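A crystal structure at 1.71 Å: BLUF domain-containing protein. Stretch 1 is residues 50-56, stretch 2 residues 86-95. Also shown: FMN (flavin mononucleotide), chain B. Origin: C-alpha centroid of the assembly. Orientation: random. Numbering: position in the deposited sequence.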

# COMPACT_ATOMS: atom_id res chain seq x y z
N PHE A 50 2.74 2.96 2.70
CA PHE A 50 2.90 1.61 3.26
C PHE A 50 2.07 0.73 2.36
O PHE A 50 0.96 1.17 2.03
CB PHE A 50 2.44 1.51 4.72
CG PHE A 50 2.34 0.07 5.18
CD1 PHE A 50 1.24 -0.72 4.87
CD2 PHE A 50 3.42 -0.52 5.82
CE1 PHE A 50 1.19 -2.05 5.25
CE2 PHE A 50 3.36 -1.86 6.22
CZ PHE A 50 2.27 -2.63 5.91
N GLN A 51 2.62 -0.38 1.88
CA GLN A 51 1.80 -1.29 1.08
C GLN A 51 1.96 -2.71 1.58
O GLN A 51 3.09 -3.14 1.93
CB GLN A 51 2.12 -1.17 -0.41
CG GLN A 51 1.11 -1.88 -1.26
CD GLN A 51 1.33 -1.70 -2.74
OE1 GLN A 51 2.47 -1.65 -3.21
NE2 GLN A 51 0.24 -1.53 -3.48
N CYS A 52 0.88 -3.47 1.53
CA CYS A 52 0.91 -4.93 1.74
C CYS A 52 0.34 -5.59 0.49
O CYS A 52 -0.70 -5.12 0.01
CB CYS A 52 0.20 -5.19 3.06
SG CYS A 52 -0.43 -6.88 3.23
N LEU A 53 1.08 -6.55 -0.09
CA LEU A 53 0.68 -7.36 -1.25
C LEU A 53 0.45 -8.79 -0.78
O LEU A 53 1.33 -9.33 -0.06
CB LEU A 53 1.78 -7.32 -2.31
CG LEU A 53 2.22 -5.93 -2.79
CD1 LEU A 53 3.44 -6.04 -3.68
CD2 LEU A 53 1.08 -5.25 -3.53
N GLU A 54 -0.64 -9.42 -1.22
CA GLU A 54 -0.96 -10.83 -0.88
C GLU A 54 -1.18 -11.62 -2.16
O GLU A 54 -1.98 -11.15 -2.99
CB GLU A 54 -2.27 -10.98 -0.09
CG GLU A 54 -2.25 -10.37 1.28
CD GLU A 54 -3.61 -10.32 1.99
OE1 GLU A 54 -4.66 -10.47 1.35
OE2 GLU A 54 -3.62 -10.09 3.19
N GLY A 55 -0.59 -12.82 -2.26
CA GLY A 55 -0.81 -13.72 -3.41
C GLY A 55 0.33 -14.69 -3.61
O GLY A 55 1.18 -14.83 -2.69
N GLU A 56 0.37 -15.34 -4.78
CA GLU A 56 1.40 -16.36 -5.10
C GLU A 56 2.78 -15.72 -4.99
O GLU A 56 2.98 -14.62 -5.58
CB GLU A 56 1.18 -17.00 -6.47
N GLU A 86 -4.21 -16.53 6.68
CA GLU A 86 -5.55 -16.14 6.15
C GLU A 86 -5.31 -15.05 5.10
O GLU A 86 -4.31 -14.33 5.21
CB GLU A 86 -6.50 -15.70 7.28
CG GLU A 86 -5.84 -15.01 8.47
CD GLU A 86 -6.71 -14.86 9.72
OE1 GLU A 86 -7.80 -15.47 9.77
OE2 GLU A 86 -6.29 -14.14 10.66
N HIS A 87 -6.21 -14.94 4.13
CA HIS A 87 -6.15 -13.91 3.05
C HIS A 87 -6.84 -12.62 3.53
O HIS A 87 -7.99 -12.36 3.09
CB HIS A 87 -6.72 -14.52 1.76
CG HIS A 87 -5.78 -14.44 0.61
ND1 HIS A 87 -5.34 -13.24 0.10
CD2 HIS A 87 -5.17 -15.41 -0.11
CE1 HIS A 87 -4.53 -13.47 -0.91
NE2 HIS A 87 -4.40 -14.80 -1.05
N SER A 88 -6.18 -11.84 4.39
CA SER A 88 -6.81 -10.72 5.15
C SER A 88 -7.41 -9.66 4.22
O SER A 88 -8.38 -9.00 4.63
CB SER A 88 -5.83 -10.08 6.09
OG SER A 88 -5.51 -10.96 7.16
N PHE A 89 -6.81 -9.44 3.05
CA PHE A 89 -7.16 -8.31 2.17
C PHE A 89 -7.79 -8.84 0.87
O PHE A 89 -7.90 -8.03 -0.11
CB PHE A 89 -5.93 -7.44 1.95
CG PHE A 89 -5.53 -6.68 3.19
CD1 PHE A 89 -6.23 -5.55 3.56
CD2 PHE A 89 -4.56 -7.17 4.05
CE1 PHE A 89 -5.92 -4.88 4.73
CE2 PHE A 89 -4.23 -6.49 5.21
CZ PHE A 89 -4.93 -5.37 5.57
N GLN A 90 -8.24 -10.10 0.88
CA GLN A 90 -9.01 -10.77 -0.21
C GLN A 90 -10.09 -9.84 -0.80
O GLN A 90 -10.30 -9.91 -2.01
CB GLN A 90 -9.71 -12.03 0.34
N ARG A 91 -10.76 -9.02 0.00
CA ARG A 91 -11.89 -8.16 -0.44
C ARG A 91 -11.44 -7.08 -1.44
O ARG A 91 -12.33 -6.49 -2.09
CB ARG A 91 -12.53 -7.47 0.77
CG ARG A 91 -13.41 -8.37 1.64
CD ARG A 91 -13.54 -7.89 3.08
NE ARG A 91 -14.30 -6.65 3.13
CZ ARG A 91 -14.45 -5.87 4.20
NH1 ARG A 91 -13.88 -6.18 5.35
NH2 ARG A 91 -15.18 -4.76 4.10
N TRP A 92 -10.14 -6.74 -1.51
CA TRP A 92 -9.63 -5.64 -2.37
C TRP A 92 -8.43 -6.05 -3.21
O TRP A 92 -7.38 -6.45 -2.64
CB TRP A 92 -9.24 -4.43 -1.53
CG TRP A 92 -10.27 -3.98 -0.54
CD1 TRP A 92 -11.23 -3.04 -0.74
CD2 TRP A 92 -10.38 -4.37 0.84
NE1 TRP A 92 -11.96 -2.86 0.39
CE2 TRP A 92 -11.45 -3.63 1.39
CE3 TRP A 92 -9.66 -5.23 1.68
CZ2 TRP A 92 -11.86 -3.78 2.72
CZ3 TRP A 92 -10.07 -5.38 2.98
CH2 TRP A 92 -11.15 -4.67 3.50
N SER A 93 -8.53 -5.81 -4.52
CA SER A 93 -7.40 -5.82 -5.48
C SER A 93 -6.30 -4.87 -4.99
O SER A 93 -5.12 -5.30 -4.91
CB SER A 93 -7.87 -5.53 -6.87
OG SER A 93 -8.64 -6.65 -7.30
N MET A 94 -6.71 -3.69 -4.56
CA MET A 94 -5.84 -2.78 -3.77
C MET A 94 -6.69 -1.78 -3.00
O MET A 94 -7.14 -0.78 -3.61
CB MET A 94 -4.88 -2.01 -4.67
CG MET A 94 -3.84 -1.22 -3.88
SD MET A 94 -3.00 -2.13 -2.54
CE MET A 94 -2.41 -3.55 -3.46
N LYS A 95 -6.87 -2.02 -1.70
CA LYS A 95 -7.60 -1.12 -0.80
C LYS A 95 -6.76 0.15 -0.69
O LYS A 95 -5.55 0.05 -0.68
CB LYS A 95 -7.81 -1.74 0.58
CG LYS A 95 -8.71 -0.96 1.51
CD LYS A 95 -8.88 -1.58 2.86
CE LYS A 95 -10.00 -0.97 3.66
NZ LYS A 95 -10.18 -1.64 4.96
N1 FMN B . 1.16 -1.72 -9.64
C2 FMN B . 0.41 -2.84 -9.54
O2 FMN B . 0.22 -3.51 -10.60
N3 FMN B . -0.01 -3.31 -8.35
C4 FMN B . 0.21 -2.67 -7.19
O4 FMN B . -0.21 -3.08 -6.11
C4A FMN B . 0.96 -1.42 -7.23
N5 FMN B . 1.21 -0.70 -6.16
C5A FMN B . 1.98 0.41 -6.29
C6 FMN B . 2.22 1.15 -5.16
C7 FMN B . 3.02 2.28 -5.21
C7M FMN B . 3.24 3.04 -3.94
C8 FMN B . 3.50 2.81 -6.50
C8M FMN B . 4.33 4.09 -6.51
C9 FMN B . 3.25 2.06 -7.64
C9A FMN B . 2.47 0.91 -7.57
N10 FMN B . 2.15 0.17 -8.70
C10 FMN B . 1.42 -1.00 -8.55
C1' FMN B . 2.57 0.57 -10.09
C2' FMN B . 3.80 -0.11 -10.64
O2' FMN B . 4.96 0.46 -10.01
C3' FMN B . 3.84 0.16 -12.17
O3' FMN B . 3.58 1.54 -12.47
C4' FMN B . 2.77 -0.58 -12.94
O4' FMN B . 2.85 -1.99 -12.64
C5' FMN B . 2.98 -0.40 -14.47
O5' FMN B . 4.23 -0.94 -14.95
P FMN B . 4.66 -0.97 -16.54
O1P FMN B . 5.47 0.31 -16.69
O2P FMN B . 5.46 -2.26 -16.62
O3P FMN B . 3.39 -0.95 -17.36

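A β-strand can engage an irregular loop without sharing any backbone ladder, relying instead on what its side chains carry across the gap; the BLUF domain-containing protein offers a compact example. Phe50 takes no part. At Gln51 the CA-to-CB bond points sideways, yet the extended side chain carries its amide to Met94 and the flavin together. Gln51 NE2 donates to FMN N5 at 3.0 Å, more weakly to FMN O4 at 3.1 Å, and weakly also to Met94 SD at 3.4 Å, so one nitrogen links loop and cofactor. Cys52 points toward the loop, and its SG lies 4.2 Å from Phe89 CD2, an oblique sulfur-aromatic approach. Leu53 points away, but its end returns: Leu53 CD2 packs 3.9 Å from Met94 CE, and both atoms lie close to FMN O4, at 3.6 and 3.5 Å respectively.

Glu54, with the largest covered area in the contact, supplies its polar anchor. The type I turn from His87 to Gln90 presents donors to the carboxylate: Glu54 OE1 accepts from Phe89 N at 2.9 Å and from His87 ND1 at 3.1 Å, while Glu54 OE2 lies 3.2 Å from Phe89 CD2, at the ring edge. Gly55, where the chain turns a corner, adds only a loose approach to His87.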